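Local coordinates for DUF871 domain-containing protein (PDB 2P0O) that is of unproven function but is probably a 6-phospho-N-acetylmuramidase, built from a TIM barrel and a cyclophilin-like C-terminal domain, at residues L52-K60 with P87-G95; L244-L255 with I335-L346. All blocks are in the same frame, centred on the assembly; numbering follows the deposited sequence.

Interaction 1: residues L52-K60 with P87-G95; sequences LTDLGAIAK and PLIELGVTG
Lys60 reaches from helix 48-62 to the end of helix 86-91, where its NZ gives a hydrogen bond to Glu90 O at 3.0 Å. The donor lies close to the line of the carbonyl bond, with a C=O...N angle of 161°. Bends at chi2 and chi3 carry the chain over Gly92, and Lys60 CD passes 3.5 Å from Gly92 CA. The Glu90 carboxylate is near as well, but Glu90 OE2 stays 4.2 Å from Lys60 NZ, beyond a salt bridge.

Leu91 O, a further carbonyl at this helix end, is satisfied by a water that donates to it at 2.6 Å and also to Thr53 O. Gly56 CA lies 3.2 Å from the same Leu91 O, a CA-H...O contact bent to 136° at the hydrogen. In the TIM barrel these are two outer helices, and the chain leaving the second runs through Val93 into barrel strand 95-98. Gly92 makes that exit as a Schellman motif with positive phi (118°): its N bonds to Ile89 O, and Val93 N to Leu88 O. Beside the polar grip, the side chains of Leu91 and Leu52 cross at about a right angle, Leu91 CD2 lying 4.0 Å from Leu52 CG. Leu91 CD2 also sits 3.8 Å from Thr53 OG1, a hydroxyl whose hydrogen bond goes back along its own helix to Arg49 O.

Interaction 2: residues L244-L255 with I335-L346; sequences LLEVAPSESRYL and ITRIIDKDQTIL. Unlike the reference sequence in segment 335-346: Asp340 (reference Glu).
A single antiparallel bridge, Val247 with Ile338, ties the end of strand 242-247 to the residues just after strand 332-337. This is a non-hydrogen-bonded pair with its CA atoms 4.3 Å apart, flanked by two backbone bonds. Ile339 N donates to Glu246 O at 2.9 Å in an almost straight bond (177° at the hydrogen), while Ala248 N donates to Arg337 O at the same length, 2.9 Å.

The short strand segments 244-247 and 335-337 run at 114° to each other, consistent with a single bridge; beyond it, two hydroxyls bond to backbone carbonyls. With chi1 at 175°, Thr336 turns OG1 to Ala248 O, to which it donates at 2.6 Å, and CG2 to the Val247 side chain. Ser250 OG donates to Ile335 O at 2.8 Å and accepts from Ser252 N, closing an ST turn.

Both sheets belong to the C-terminal, cyclophilin-like part of the chain, where 242-247 edges the mixed sheet and 332-337 the antiparallel one. A classic beta bulge, Ile335 and Thr336 facing Val305, lies where the second strand meets the serines. Ile335 CD1 packs at the edge of the Tyr254 ring, 3.7 Å from Tyr254 CB.

Past the bridge, Asp342 OD2 accepts from Glu246 N at 2.9 Å through its anti lone pair. Arg229 forms salt bridges with both Asp342 OD2 and Glu246 OE1, probably offsetting the two acids' mutual repulsion, and Gln233 NE2 is hydrogen-bonded to Asp342 OD1. Leu245 and Ile345 meet tip to tip beside this polar group, and Leu245 CD2 also reaches Leu346 CD2 at 3.8 Å.

How the interactions relate
The two contacts lie on opposite sides of the chain's centre, their centres about 44 Å apart and their nearest atoms about 24 Å. They hold different elements, helices 48-62 and 86-91 in one, strands 242-247 and 332-337 in the other. Interaction 1 joins outer helices of the TIM barrel and is only partly buried (360 Å² between the segments, both sides summed); a lysine and a water serve the carbonyls at a helix end. Interaction 2 is the more buried, with 733 Å² likewise, and links edge strands of two C-terminal sheets. The polar bonds across it join protein atoms directly: backbone amides and carbonyls, hydroxyls and a carboxylate. Arg229 and Gln233 tie it to helix 228-240.

Interaction 1: residues L52-K60 with P87-G95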
# COMPACT_ATOMS: atom_id res chain seq x y z
N LEU A 52 -14.85 10.49 17.55
CA LEU A 52 -15.46 9.69 16.49
C LEU A 52 -16.44 10.52 15.70
O LEU A 52 -16.51 10.35 14.49
CB LEU A 52 -16.14 8.45 17.06
CG LEU A 52 -16.40 7.18 16.18
CD1 LEU A 52 -15.11 6.58 15.58
CD2 LEU A 52 -17.13 6.11 16.99
N THR A 53 -17.20 11.44 16.39
CA THR A 53 -18.09 12.36 15.74
C THR A 53 -17.30 13.31 14.84
O THR A 53 -17.76 13.64 13.74
CB THR A 53 -19.03 13.14 16.74
OG1 THR A 53 -19.68 12.17 17.61
CG2 THR A 53 -20.11 13.96 15.96
N ASP A 54 -16.12 13.76 15.28
CA ASP A 54 -15.20 14.65 14.43
C ASP A 54 -14.67 13.88 13.20
O ASP A 54 -14.61 14.44 12.09
CB ASP A 54 -13.99 15.14 15.22
CG ASP A 54 -14.36 16.00 16.41
OD1 ASP A 54 -15.30 16.85 16.32
OD2 ASP A 54 -13.68 15.82 17.47
N LEU A 55 -14.29 12.62 13.40
CA LEU A 55 -13.69 11.84 12.30
C LEU A 55 -14.73 11.48 11.21
O LEU A 55 -14.48 11.64 10.01
CB LEU A 55 -12.96 10.56 12.81
CG LEU A 55 -12.45 9.60 11.71
CD1 LEU A 55 -11.40 10.27 10.86
CD2 LEU A 55 -11.92 8.25 12.24
N GLY A 56 -15.90 10.97 11.65
CA GLY A 56 -17.03 10.72 10.75
C GLY A 56 -17.38 11.93 9.90
O GLY A 56 -17.76 11.78 8.72
N ALA A 57 -17.24 13.13 10.49
CA ALA A 57 -17.53 14.37 9.77
C ALA A 57 -16.52 14.55 8.64
O ALA A 57 -16.90 14.82 7.49
CB ALA A 57 -17.54 15.58 10.70
N ILE A 58 -15.25 14.37 8.96
CA ILE A 58 -14.21 14.41 7.95
C ILE A 58 -14.49 13.37 6.84
O ILE A 58 -14.50 13.72 5.66
CB ILE A 58 -12.81 14.22 8.58
CG1 ILE A 58 -12.61 15.22 9.71
CG2 ILE A 58 -11.71 14.41 7.53
CD1 ILE A 58 -11.52 14.81 10.68
N ALA A 59 -14.77 12.13 7.22
CA ALA A 59 -15.00 11.05 6.25
C ALA A 59 -16.26 11.23 5.38
O ALA A 59 -16.22 10.94 4.19
CB ALA A 59 -15.03 9.71 6.95
N LYS A 60 -17.36 11.65 5.98
CA LYS A 60 -18.57 11.93 5.20
C LYS A 60 -18.30 13.00 4.13
O LYS A 60 -18.68 12.81 2.97
CB LYS A 60 -19.74 12.38 6.10
CG LYS A 60 -20.55 11.23 6.71
CD LYS A 60 -21.08 11.58 8.11
CE LYS A 60 -22.26 12.52 8.07
NZ LYS A 60 -22.59 13.05 9.46
N PRO A 87 -27.72 5.91 14.71
CA PRO A 87 -26.80 6.94 15.15
C PRO A 87 -25.35 6.77 14.63
O PRO A 87 -24.74 7.73 14.12
CB PRO A 87 -26.83 6.79 16.68
CG PRO A 87 -28.19 6.30 16.96
CD PRO A 87 -28.47 5.32 15.86
N LEU A 88 -24.81 5.56 14.74
CA LEU A 88 -23.44 5.29 14.26
C LEU A 88 -23.29 5.49 12.75
O LEU A 88 -22.22 5.98 12.25
CB LEU A 88 -23.00 3.87 14.60
CG LEU A 88 -22.10 3.78 15.86
CD1 LEU A 88 -22.05 2.34 16.40
CD2 LEU A 88 -20.69 4.32 15.56
N ILE A 89 -24.35 5.08 12.03
CA ILE A 89 -24.37 5.25 10.59
C ILE A 89 -24.47 6.75 10.28
O ILE A 89 -23.75 7.25 9.42
CB ILE A 89 -25.50 4.43 9.92
CG1 ILE A 89 -25.13 2.94 9.93
CG2 ILE A 89 -25.79 4.92 8.48
CD1 ILE A 89 -26.33 1.99 10.00
N GLU A 90 -25.35 7.43 11.03
CA GLU A 90 -25.51 8.89 10.94
C GLU A 90 -24.19 9.62 11.17
O GLU A 90 -23.96 10.64 10.52
CB GLU A 90 -26.62 9.38 11.91
CG GLU A 90 -26.55 10.88 12.31
CD GLU A 90 -27.33 11.80 11.35
OE1 GLU A 90 -28.66 11.71 11.36
OE2 GLU A 90 -26.61 12.64 10.63
N LEU A 91 -23.32 9.00 12.11
CA LEU A 91 -22.01 9.61 12.37
C LEU A 91 -21.06 9.61 11.17
O LEU A 91 -20.24 10.52 11.03
CB LEU A 91 -21.30 8.86 13.51
CG LEU A 91 -21.27 9.44 14.95
CD1 LEU A 91 -22.58 9.12 15.68
CD2 LEU A 91 -20.04 8.87 15.69
N GLY A 92 -21.14 8.57 10.33
CA GLY A 92 -20.20 8.37 9.21
C GLY A 92 -19.40 7.08 9.32
O GLY A 92 -18.45 6.84 8.55
N VAL A 93 -19.79 6.23 10.27
CA VAL A 93 -19.17 4.92 10.38
C VAL A 93 -19.83 3.94 9.40
O VAL A 93 -21.05 3.85 9.33
CB VAL A 93 -19.22 4.41 11.82
CG1 VAL A 93 -18.70 2.97 11.93
CG2 VAL A 93 -18.41 5.34 12.71
N THR A 94 -19.01 3.22 8.63
CA THR A 94 -19.54 2.32 7.61
C THR A 94 -19.32 0.84 7.94
O THR A 94 -19.82 -0.04 7.23
CB THR A 94 -18.90 2.59 6.24
OG1 THR A 94 -17.48 2.65 6.38
CG2 THR A 94 -19.43 3.90 5.65
N GLY A 95 -18.59 0.58 9.02
CA GLY A 95 -18.20 -0.78 9.33
C GLY A 95 -17.79 -0.96 10.78
O GLY A 95 -17.22 -0.06 11.40
O HOH W 1 -19.79 12.39 12.72

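Interaction 2: residues L244-L255 with I335-L346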
# COMPACT_ATOMS: atom_id res chain seq x y z
N LEU A 244 7.48 5.86 -10.15
CA LEU A 244 8.44 6.92 -10.00
C LEU A 244 9.56 6.43 -9.11
O LEU A 244 9.30 6.05 -7.96
CB LEU A 244 7.75 8.15 -9.41
CG LEU A 244 8.53 9.45 -9.21
CD1 LEU A 244 8.97 10.03 -10.57
CD2 LEU A 244 7.76 10.49 -8.39
N LEU A 245 10.79 6.48 -9.60
CA LEU A 245 11.94 5.97 -8.85
C LEU A 245 13.10 6.94 -8.92
O LEU A 245 13.24 7.67 -9.90
CB LEU A 245 12.42 4.59 -9.38
CG LEU A 245 11.45 3.43 -9.62
CD1 LEU A 245 10.78 3.61 -10.99
CD2 LEU A 245 12.16 2.05 -9.57
N GLU A 246 13.93 6.95 -7.88
CA GLU A 246 15.15 7.79 -7.81
C GLU A 246 16.42 7.02 -8.14
O GLU A 246 16.51 5.81 -7.92
CB GLU A 246 15.28 8.44 -6.43
CG GLU A 246 14.50 9.72 -6.28
CD GLU A 246 14.55 10.33 -4.86
OE1 GLU A 246 15.27 9.81 -3.97
OE2 GLU A 246 13.87 11.36 -4.66
N VAL A 247 17.41 7.74 -8.68
CA VAL A 247 18.69 7.14 -9.01
C VAL A 247 19.76 7.91 -8.29
O VAL A 247 19.56 9.09 -7.96
CB VAL A 247 18.98 7.13 -10.56
CG1 VAL A 247 18.01 6.24 -11.28
CG2 VAL A 247 19.02 8.59 -11.19
N ALA A 248 20.90 7.25 -8.05
CA ALA A 248 22.05 7.91 -7.41
C ALA A 248 22.62 8.99 -8.31
O ALA A 248 22.53 8.88 -9.52
CB ALA A 248 23.16 6.87 -7.08
N PRO A 249 23.25 10.04 -7.72
CA PRO A 249 23.98 11.02 -8.54
C PRO A 249 25.03 10.34 -9.41
O PRO A 249 25.60 9.34 -9.01
CB PRO A 249 24.68 11.90 -7.47
CG PRO A 249 23.78 11.80 -6.26
CD PRO A 249 23.35 10.35 -6.28
N SER A 250 25.27 10.87 -10.61
CA SER A 250 26.31 10.35 -11.49
C SER A 250 26.91 11.45 -12.31
O SER A 250 26.28 12.46 -12.60
CB SER A 250 25.75 9.28 -12.43
OG SER A 250 26.70 8.98 -13.44
N GLU A 251 28.16 11.24 -12.72
CA GLU A 251 28.89 12.22 -13.51
C GLU A 251 28.77 11.84 -14.98
O GLU A 251 29.25 12.53 -15.87
CB GLU A 251 30.35 12.25 -13.07
CG GLU A 251 30.54 12.67 -11.61
CD GLU A 251 30.59 14.18 -11.44
OE1 GLU A 251 31.69 14.78 -11.57
OE2 GLU A 251 29.51 14.76 -11.15
N SER A 252 28.09 10.73 -15.23
CA SER A 252 27.98 10.21 -16.58
C SER A 252 27.50 11.27 -17.60
O SER A 252 26.60 12.07 -17.30
CB SER A 252 27.02 9.03 -16.58
OG SER A 252 26.84 8.58 -17.88
N ARG A 253 28.10 11.25 -18.79
CA ARG A 253 27.59 12.01 -19.94
C ARG A 253 26.21 11.52 -20.40
O ARG A 253 25.52 12.22 -21.15
CB ARG A 253 28.58 11.92 -21.11
CG ARG A 253 27.97 12.23 -22.51
CD ARG A 253 28.97 12.22 -23.69
NE ARG A 253 30.16 13.01 -23.37
CZ ARG A 253 31.29 12.48 -22.90
NH1 ARG A 253 32.32 13.28 -22.60
NH2 ARG A 253 31.38 11.16 -22.73
N TYR A 254 25.81 10.34 -19.97
CA TYR A 254 24.56 9.75 -20.44
C TYR A 254 23.45 9.81 -19.41
O TYR A 254 22.38 9.21 -19.62
CB TYR A 254 24.80 8.33 -20.95
CG TYR A 254 25.88 8.35 -21.98
CD1 TYR A 254 25.71 9.04 -23.18
CD2 TYR A 254 27.12 7.77 -21.72
CE1 TYR A 254 26.73 9.11 -24.14
CE2 TYR A 254 28.16 7.84 -22.67
CZ TYR A 254 27.95 8.50 -23.87
OH TYR A 254 28.95 8.57 -24.81
N LEU A 255 23.68 10.55 -18.33
CA LEU A 255 22.69 10.64 -17.27
C LEU A 255 21.36 11.23 -17.77
O LEU A 255 20.29 10.70 -17.47
CB LEU A 255 23.22 11.41 -16.05
CG LEU A 255 22.28 11.51 -14.82
CD1 LEU A 255 21.87 10.18 -14.24
CD2 LEU A 255 22.87 12.42 -13.72
N ILE A 335 25.58 3.68 -15.86
CA ILE A 335 25.32 5.12 -15.72
C ILE A 335 25.05 5.48 -14.28
O ILE A 335 25.66 6.38 -13.73
CB ILE A 335 24.07 5.59 -16.54
CG1 ILE A 335 24.09 5.05 -17.98
CG2 ILE A 335 23.93 7.14 -16.49
CD1 ILE A 335 25.37 5.39 -18.71
N THR A 336 24.09 4.81 -13.67
CA THR A 336 23.77 5.08 -12.28
C THR A 336 23.04 3.84 -11.77
O THR A 336 23.00 2.82 -12.47
CB THR A 336 22.96 6.41 -12.12
OG1 THR A 336 22.58 6.57 -10.77
CG2 THR A 336 21.68 6.41 -12.96
N ARG A 337 22.45 3.95 -10.58
CA ARG A 337 21.76 2.85 -9.94
C ARG A 337 20.50 3.34 -9.23
O ARG A 337 20.54 4.38 -8.59
CB ARG A 337 22.69 2.21 -8.90
CG ARG A 337 22.22 0.80 -8.50
CD ARG A 337 23.25 0.06 -7.68
NE ARG A 337 22.67 -1.22 -7.27
CZ ARG A 337 23.11 -1.99 -6.28
NH1 ARG A 337 24.21 -1.67 -5.58
NH2 ARG A 337 22.45 -3.11 -6.00
N ILE A 338 19.40 2.59 -9.33
CA ILE A 338 18.21 2.86 -8.53
C ILE A 338 18.51 2.87 -7.04
O ILE A 338 19.18 1.99 -6.53
CB ILE A 338 17.09 1.77 -8.72
CG1 ILE A 338 16.79 1.55 -10.22
CG2 ILE A 338 15.84 2.12 -7.87
CD1 ILE A 338 16.19 2.80 -10.92
N ILE A 339 18.00 3.88 -6.36
CA ILE A 339 18.15 4.07 -4.91
C ILE A 339 17.68 2.82 -4.16
O ILE A 339 16.66 2.22 -4.52
CB ILE A 339 17.36 5.38 -4.50
CG1 ILE A 339 18.15 6.63 -4.93
CG2 ILE A 339 16.96 5.46 -3.04
CD1 ILE A 339 19.64 6.52 -4.77
N ASP A 340 18.43 2.42 -3.15
CA ASP A 340 18.14 1.18 -2.42
C ASP A 340 16.65 1.08 -2.10
O ASP A 340 16.01 0.06 -2.36
CB ASP A 340 18.97 1.10 -1.13
CG ASP A 340 18.99 -0.28 -0.53
OD1 ASP A 340 18.15 -1.11 -0.92
OD2 ASP A 340 19.86 -0.56 0.35
N LYS A 341 16.12 2.15 -1.53
CA LYS A 341 14.73 2.23 -1.09
C LYS A 341 13.71 2.02 -2.22
O LYS A 341 12.59 1.57 -1.98
CB LYS A 341 14.49 3.55 -0.32
CG LYS A 341 13.03 4.08 -0.27
CD LYS A 341 12.22 3.58 0.95
CE LYS A 341 11.05 4.54 1.29
NZ LYS A 341 10.36 4.24 2.65
N ASP A 342 14.07 2.31 -3.46
CA ASP A 342 13.12 2.15 -4.55
C ASP A 342 13.23 0.81 -5.27
O ASP A 342 12.40 0.47 -6.11
CB ASP A 342 13.17 3.32 -5.54
CG ASP A 342 12.60 4.60 -4.95
OD1 ASP A 342 11.87 4.52 -3.93
OD2 ASP A 342 12.90 5.70 -5.46
N GLN A 343 14.22 0.02 -4.89
CA GLN A 343 14.43 -1.22 -5.62
C GLN A 343 13.31 -2.26 -5.49
O GLN A 343 13.22 -3.13 -6.32
CB GLN A 343 15.79 -1.82 -5.23
CG GLN A 343 16.94 -1.06 -5.93
CD GLN A 343 18.30 -1.60 -5.58
OE1 GLN A 343 18.44 -2.78 -5.31
NE2 GLN A 343 19.31 -0.75 -5.57
N THR A 344 12.48 -2.21 -4.45
CA THR A 344 11.33 -3.11 -4.41
C THR A 344 10.21 -2.73 -5.40
O THR A 344 9.24 -3.44 -5.54
CB THR A 344 10.73 -3.24 -3.02
OG1 THR A 344 10.42 -1.93 -2.52
CG2 THR A 344 11.70 -3.98 -2.05
N ILE A 345 10.33 -1.58 -6.05
CA ILE A 345 9.39 -1.20 -7.10
C ILE A 345 9.70 -1.96 -8.39
O ILE A 345 8.79 -2.28 -9.19
CB ILE A 345 9.44 0.33 -7.36
CG1 ILE A 345 9.05 1.08 -6.09
CG2 ILE A 345 8.56 0.72 -8.57
CD1 ILE A 345 9.44 2.59 -6.10
N LEU A 346 10.98 -2.28 -8.59
CA LEU A 346 11.41 -2.95 -9.85
C LEU A 346 10.64 -4.19 -10.27
O LEU A 346 10.33 -4.28 -11.43
CB LEU A 346 12.93 -3.24 -9.90
CG LEU A 346 13.86 -2.03 -9.78
CD1 LEU A 346 15.31 -2.46 -9.52
CD2 LEU A 346 13.75 -1.12 -11.04